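Local coordinates for DNA translocase coupling protein (Clostridium perfringens, PDB 6O1W), which probably binds ATP and DNA as the FtsK/SpoIIIE-type motor of plasmid conjugation, here represented by a piece that holds the ATPase domain, at residues 227-241 and 271-285. Residues are numbered along the deposited sequence; the frame is centred on the assembly and turned at random.
Sequences KRIIVVIDELAELMD and GINLCIGVQRPDAKV
L236, three residues beyond strand 229-233, lays its side chain against strand 272-278 and V285. With CG anti to the backbone N (chi1 -168°), CB presses on two methyls that lie about at right angles as seen from it, 3.4 Å from V278 CG1 and 3.5 Å from I276 CG2, both tighter than ordinary van der Waals contact. One atom further, CG rests against I276 CG2 and V285 CG1; CD1 stays on the same I276 methyl, while CD2 also reaches the carbonyl O of V285, 3.5 Å away. V285 runs past L236 in the opposite direction, its CG2 lying near the CB atoms of A237, M240 and D241. Before this cluster in sequence, the two strands pair in parallel, from I229 beside I272 to I233 beside I276, and L236 N donates to G277 O beyond the last bridge. They are neighbouring strands in the middle of the parallel part of the P-loop NTPase sheet: I230 and C275 face helix 142-155, which follows the Walker A loop, whereas I229, V231 and I233 pack on helix 185-209. D234, just after the strand, lies close to S143 in the predicted ATP site, consistent with a Walker B position. Next to it, E235 ties both backbones together through its carboxylate: OE1 accepts Q279 N on its syn lone pair (2.8 Å), and OE2 takes A237 N on the anti one, capping the short helix; a water links OE2 to R280 N. At the other end of the strands, R228 NH1 donates to N273 OD1 over 2.9 Å, nearly straight at 167° and on a lone pair in the carbonyl plane. Guanidinium and amide are almost coplanar (24°), a second water bridges NH1 and N273 ND2, and R228 NE forms a salt bridge with E109.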
loop_
_atom_site.group_PDB
_atom_site.type_symbol
_atom_site.label_atom_id
_atom_site.label_comp_id
_atom_site.label_asym_id
_atom_site.label_seq_id
_atom_site.Cartn_x
_atom_site.Cartn_y
_atom_site.Cartn_z
ATOM N N LYS A 227 2.010 -13.113 22.711
ATOM C CA LYS A 227 2.054 -13.317 21.271
ATOM C C LYS A 227 1.690 -12.042 20.539
ATOM O O LYS A 227 0.858 -11.261 21.025
ATOM C CB LYS A 227 1.058 -14.414 20.883
ATOM C CG LYS A 227 1.365 -15.803 21.473
ATOM C CD LYS A 227 0.503 -16.869 20.795
ATOM C CE LYS A 227 0.703 -18.252 21.362
ATOM N NZ LYS A 227 1.969 -18.874 20.884
ATOM N N ARG A 228 2.267 -11.862 19.330
ATOM C CA ARG A 228 1.883 -10.764 18.439
ATOM C C ARG A 228 0.380 -10.895 18.121
ATOM O O ARG A 228 -0.093 -12.000 17.863
ATOM C CB ARG A 228 2.687 -10.821 17.118
ATOM C CG ARG A 228 2.324 -9.677 16.154
ATOM C CD ARG A 228 3.271 -9.516 14.964
ATOM N NE ARG A 228 4.661 -9.468 15.409
ATOM C CZ ARG A 228 5.266 -8.408 15.921
ATOM N NH1 ARG A 228 4.629 -7.248 16.011
ATOM N NH2 ARG A 228 6.507 -8.502 16.367
ATOM N N ILE A 229 -0.351 -9.786 18.178
ATOM C CA ILE A 229 -1.756 -9.724 17.800
ATOM C C ILE A 229 -1.880 -8.909 16.488
ATOM O O ILE A 229 -1.430 -7.764 16.437
ATOM C CB ILE A 229 -2.651 -9.113 18.919
ATOM C CG1 ILE A 229 -2.673 -10.023 20.179
ATOM C CG2 ILE A 229 -4.073 -8.888 18.384
ATOM C CD1 ILE A 229 -3.185 -9.331 21.484
ATOM N N ILE A 230 -2.497 -9.493 15.436
ATOM C CA ILE A 230 -2.744 -8.772 14.190
ATOM C C ILE A 230 -4.240 -8.496 14.055
ATOM O O ILE A 230 -5.068 -9.385 14.249
ATOM C CB ILE A 230 -2.099 -9.415 12.927
ATOM C CG1 ILE A 230 -2.365 -8.517 11.657
ATOM C CG2 ILE A 230 -2.494 -10.899 12.746
ATOM C CD1 ILE A 230 -2.068 -9.104 10.300
ATOM N N VAL A 231 -4.579 -7.243 13.796
ATOM C CA VAL A 231 -5.962 -6.790 13.665
ATOM C C VAL A 231 -6.136 -6.309 12.230
ATOM O O VAL A 231 -5.501 -5.339 11.826
ATOM C CB VAL A 231 -6.304 -5.677 14.685
ATOM C CG1 VAL A 231 -7.794 -5.337 14.647
ATOM C CG2 VAL A 231 -5.855 -6.050 16.096
ATOM N N VAL A 232 -6.971 -6.988 11.472
ATOM C CA VAL A 232 -7.175 -6.650 10.068
ATOM C C VAL A 232 -8.519 -5.988 9.949
ATOM O O VAL A 232 -9.526 -6.587 10.311
ATOM C CB VAL A 232 -7.044 -7.880 9.123
ATOM C CG1 VAL A 232 -7.141 -7.457 7.643
ATOM C CG2 VAL A 232 -5.748 -8.635 9.376
ATOM N N ILE A 233 -8.532 -4.749 9.481
ATOM C CA ILE A 233 -9.769 -4.002 9.306
ATOM C C ILE A 233 -9.926 -3.915 7.801
ATOM O O ILE A 233 -9.163 -3.212 7.130
ATOM C CB ILE A 233 -9.666 -2.614 10.020
ATOM C CG1 ILE A 233 -9.492 -2.791 11.568
ATOM C CG2 ILE A 233 -10.836 -1.699 9.654
ATOM C CD1 ILE A 233 -9.001 -1.553 12.312
ATOM N N ASP A 234 -10.884 -4.668 7.264
ATOM C CA ASP A 234 -11.150 -4.712 5.822
ATOM C C ASP A 234 -11.515 -3.347 5.263
ATOM O O ASP A 234 -11.059 -3.001 4.176
ATOM C CB ASP A 234 -12.258 -5.722 5.494
ATOM C CG ASP A 234 -12.450 -5.906 3.991
ATOM O OD1 ASP A 234 -11.585 -6.572 3.352
ATOM O OD2 ASP A 234 -13.444 -5.368 3.450
ATOM N N GLU A 235 -12.313 -2.552 6.009
ATOM C CA GLU A 235 -12.701 -1.247 5.506
ATOM C C GLU A 235 -12.809 -0.275 6.641
ATOM O O GLU A 235 -13.708 -0.414 7.485
ATOM C CB GLU A 235 -13.999 -1.348 4.652
ATOM C CG GLU A 235 -14.539 -0.017 4.123
ATOM C CD GLU A 235 -13.493 0.864 3.460
ATOM O OE1 GLU A 235 -12.975 0.476 2.383
ATOM O OE2 GLU A 235 -13.159 1.921 4.046
ATOM N N LEU A 236 -11.889 0.711 6.675
ATOM C CA LEU A 236 -11.847 1.739 7.723
ATOM C C LEU A 236 -13.125 2.591 7.761
ATOM O O LEU A 236 -13.530 2.989 8.854
ATOM C CB LEU A 236 -10.604 2.640 7.589
ATOM C CG LEU A 236 -10.245 3.600 8.754
ATOM C CD1 LEU A 236 -10.092 2.886 10.082
ATOM C CD2 LEU A 236 -8.999 4.373 8.442
ATOM N N ALA A 237 -13.775 2.836 6.596
ATOM C CA ALA A 237 -15.023 3.625 6.532
ATOM C C ALA A 237 -16.145 3.038 7.409
ATOM O O ALA A 237 -16.925 3.802 7.956
ATOM C CB ALA A 237 -15.500 3.782 5.094
ATOM N N GLU A 238 -16.193 1.704 7.583
ATOM C CA GLU A 238 -17.191 1.017 8.443
ATOM C C GLU A 238 -17.051 1.404 9.946
ATOM O O GLU A 238 -18.023 1.311 10.704
ATOM C CB GLU A 238 -17.080 -0.508 8.275
ATOM C CG GLU A 238 -17.593 -0.997 6.919
ATOM C CD GLU A 238 -17.256 -2.417 6.490
ATOM O OE1 GLU A 238 -16.622 -3.165 7.271
ATOM O OE2 GLU A 238 -17.618 -2.775 5.347
ATOM N N LEU A 239 -15.844 1.837 10.364
ATOM C CA LEU A 239 -15.582 2.260 11.740
ATOM C C LEU A 239 -15.517 3.799 11.864
ATOM O O LEU A 239 -15.819 4.324 12.931
ATOM C CB LEU A 239 -14.240 1.678 12.239
ATOM C CG LEU A 239 -14.104 0.151 12.426
ATOM C CD1 LEU A 239 -12.721 -0.193 12.868
ATOM C CD2 LEU A 239 -15.102 -0.398 13.464
HETATM N N MSE A 240 -15.055 4.500 10.810
HETATM C CA MSE A 240 -14.831 5.950 10.843
HETATM C C MSE A 240 -15.951 6.799 10.264
HETATM O O MSE A 240 -16.199 7.878 10.796
HETATM C CB MSE A 240 -13.502 6.321 10.170
HETATM C CG MSE A 240 -12.289 5.735 10.850
HETATM SE SE MSE A 240 -11.980 6.443 12.637
HETATM C CE MSE A 240 -11.247 4.792 13.520
ATOM N N ASP A 241 -16.586 6.364 9.162
ATOM C CA ASP A 241 -17.663 7.136 8.544
ATOM C C ASP A 241 -18.949 7.019 9.360
ATOM O O ASP A 241 -19.611 5.977 9.349
ATOM C CB ASP A 241 -17.866 6.767 7.067
ATOM C CG ASP A 241 -18.779 7.706 6.303
ATOM O OD1 ASP A 241 -19.842 8.090 6.854
ATOM O OD2 ASP A 241 -18.444 8.046 5.149
ATOM N N GLY A 271 3.437 -5.266 20.386
ATOM C CA GLY A 271 3.152 -6.344 19.450
ATOM C C GLY A 271 1.675 -6.480 19.117
ATOM O O GLY A 271 1.186 -7.588 18.929
ATOM N N ILE A 272 0.954 -5.363 19.036
ATOM C CA ILE A 272 -0.427 -5.321 18.571
ATOM C C ILE A 272 -0.387 -4.457 17.294
ATOM O O ILE A 272 -0.130 -3.243 17.369
ATOM C CB ILE A 272 -1.447 -4.814 19.620
ATOM C CG1 ILE A 272 -1.307 -5.572 20.976
ATOM C CG2 ILE A 272 -2.883 -4.861 19.045
ATOM C CD1 ILE A 272 -2.245 -5.215 22.065
ATOM N N ASN A 273 -0.654 -5.083 16.129
ATOM C CA ASN A 273 -0.555 -4.444 14.823
ATOM C C ASN A 273 -1.870 -4.284 14.072
ATOM O O ASN A 273 -2.650 -5.227 13.943
ATOM C CB ASN A 273 0.467 -5.192 13.952
ATOM C CG ASN A 273 1.747 -5.496 14.696
ATOM O OD1 ASN A 273 2.019 -6.627 15.039
ATOM N ND2 ASN A 273 2.549 -4.494 14.983
ATOM N N LEU A 274 -2.108 -3.066 13.581
ATOM C CA LEU A 274 -3.309 -2.735 12.797
ATOM C C LEU A 274 -2.988 -2.754 11.309
ATOM O O LEU A 274 -2.028 -2.097 10.901
ATOM C CB LEU A 274 -3.851 -1.347 13.196
ATOM C CG LEU A 274 -4.405 -1.242 14.606
ATOM C CD1 LEU A 274 -4.537 0.212 15.041
ATOM C CD2 LEU A 274 -5.732 -1.970 14.739
ATOM N N CYS A 275 -3.758 -3.521 10.521
ATOM C CA CYS A 275 -3.655 -3.611 9.057
ATOM C C CYS A 275 -4.987 -3.140 8.547
ATOM O O CYS A 275 -5.998 -3.851 8.681
ATOM C CB CYS A 275 -3.336 -5.029 8.578
ATOM S SG CYS A 275 -1.682 -5.611 9.032
ATOM N N ILE A 276 -5.008 -1.907 8.025
ATOM C CA ILE A 276 -6.233 -1.222 7.617
ATOM C C ILE A 276 -6.395 -1.077 6.108
ATOM O O ILE A 276 -5.508 -0.558 5.440
ATOM C CB ILE A 276 -6.316 0.172 8.295
ATOM C CG1 ILE A 276 -5.988 0.125 9.800
ATOM C CG2 ILE A 276 -7.684 0.826 8.040
ATOM C CD1 ILE A 276 -5.587 1.467 10.384
ATOM N N GLY A 277 -7.566 -1.451 5.608
ATOM C CA GLY A 277 -7.939 -1.250 4.215
ATOM C C GLY A 277 -8.863 -0.052 4.080
ATOM O O GLY A 277 -9.707 0.200 4.956
ATOM N N VAL A 278 -8.678 0.725 3.004
ATOM C CA VAL A 278 -9.504 1.889 2.668
ATOM C C VAL A 278 -9.803 1.887 1.162
ATOM O O VAL A 278 -8.888 1.913 0.337
ATOM C CB VAL A 278 -8.956 3.263 3.153
ATOM C CG1 VAL A 278 -9.225 3.491 4.625
ATOM C CG2 VAL A 278 -7.477 3.407 2.886
ATOM N N GLN A 279 -11.074 1.865 0.804
ATOM C CA GLN A 279 -11.436 1.882 -0.613
ATOM C C GLN A 279 -11.506 3.309 -1.223
ATOM O O GLN A 279 -11.117 3.524 -2.388
ATOM C CB GLN A 279 -12.760 1.153 -0.825
ATOM C CG GLN A 279 -13.028 0.849 -2.282
ATOM C CD GLN A 279 -14.465 0.506 -2.463
ATOM O OE1 GLN A 279 -15.276 1.347 -2.868
ATOM N NE2 GLN A 279 -14.808 -0.732 -2.136
ATOM N N ARG A 280 -12.047 4.244 -0.446
ATOM C CA ARG A 280 -12.298 5.603 -0.879
ATOM C C ARG A 280 -11.675 6.568 0.132
ATOM O O ARG A 280 -12.269 6.807 1.187
ATOM C CB ARG A 280 -13.835 5.808 -0.981
ATOM C CG ARG A 280 -14.273 6.904 -1.946
ATOM C CD ARG A 280 -15.751 7.268 -1.792
ATOM N NE ARG A 280 -16.109 7.555 -0.404
ATOM C CZ ARG A 280 -15.935 8.725 0.200
ATOM N NH1 ARG A 280 -15.458 9.764 -0.475
ATOM N NH2 ARG A 280 -16.267 8.876 1.475
ATOM N N PRO A 281 -10.446 7.078 -0.131
ATOM C CA PRO A 281 -9.817 8.011 0.818
ATOM C C PRO A 281 -10.674 9.265 0.966
ATOM O O PRO A 281 -11.200 9.777 -0.010
ATOM C CB PRO A 281 -8.463 8.318 0.172
ATOM C CG PRO A 281 -8.243 7.176 -0.786
ATOM C CD PRO A 281 -9.592 6.885 -1.314
ATOM N N ASP A 282 -10.882 9.669 2.210
ATOM C CA ASP A 282 -11.704 10.789 2.631
ATOM C C ASP A 282 -11.068 11.233 3.924
ATOM O O ASP A 282 -10.726 10.371 4.732
ATOM C CB ASP A 282 -13.140 10.256 2.880
ATOM C CG ASP A 282 -14.217 11.260 3.274
ATOM O OD1 ASP A 282 -13.938 12.140 4.128
ATOM O OD2 ASP A 282 -15.350 11.141 2.766
ATOM N N ALA A 283 -10.897 12.556 4.139
ATOM C CA ALA A 283 -10.307 13.125 5.369
ATOM C C ALA A 283 -11.081 12.812 6.640
ATOM O O ALA A 283 -10.506 12.857 7.726
ATOM C CB ALA A 283 -10.119 14.623 5.235
ATOM N N LYS A 284 -12.371 12.463 6.520
ATOM C CA LYS A 284 -13.193 12.086 7.678
ATOM C C LYS A 284 -12.860 10.683 8.148
ATOM O O LYS A 284 -13.076 10.370 9.325
ATOM C CB LYS A 284 -14.686 12.149 7.333
ATOM C CG LYS A 284 -15.325 13.528 7.511
ATOM C CD LYS A 284 -16.294 13.885 6.364
ATOM C CE LYS A 284 -17.460 12.934 6.143
ATOM N NZ LYS A 284 -17.692 12.669 4.694
ATOM N N VAL A 285 -12.344 9.834 7.225
ATOM C CA VAL A 285 -12.013 8.429 7.480
ATOM C C VAL A 285 -10.525 8.283 7.771
ATOM O O VAL A 285 -10.169 7.705 8.796
ATOM C CB VAL A 285 -12.547 7.512 6.337
ATOM C CG1 VAL A 285 -11.955 6.098 6.393
ATOM C CG2 VAL A 285 -14.082 7.461 6.357
HETATM O O HOH W 1 4.967 -4.313 16.603
HETATM O O HOH W 2 -13.390 3.825 2.115
HETATM O O HOH W 3 -16.844 6.820 3.314
#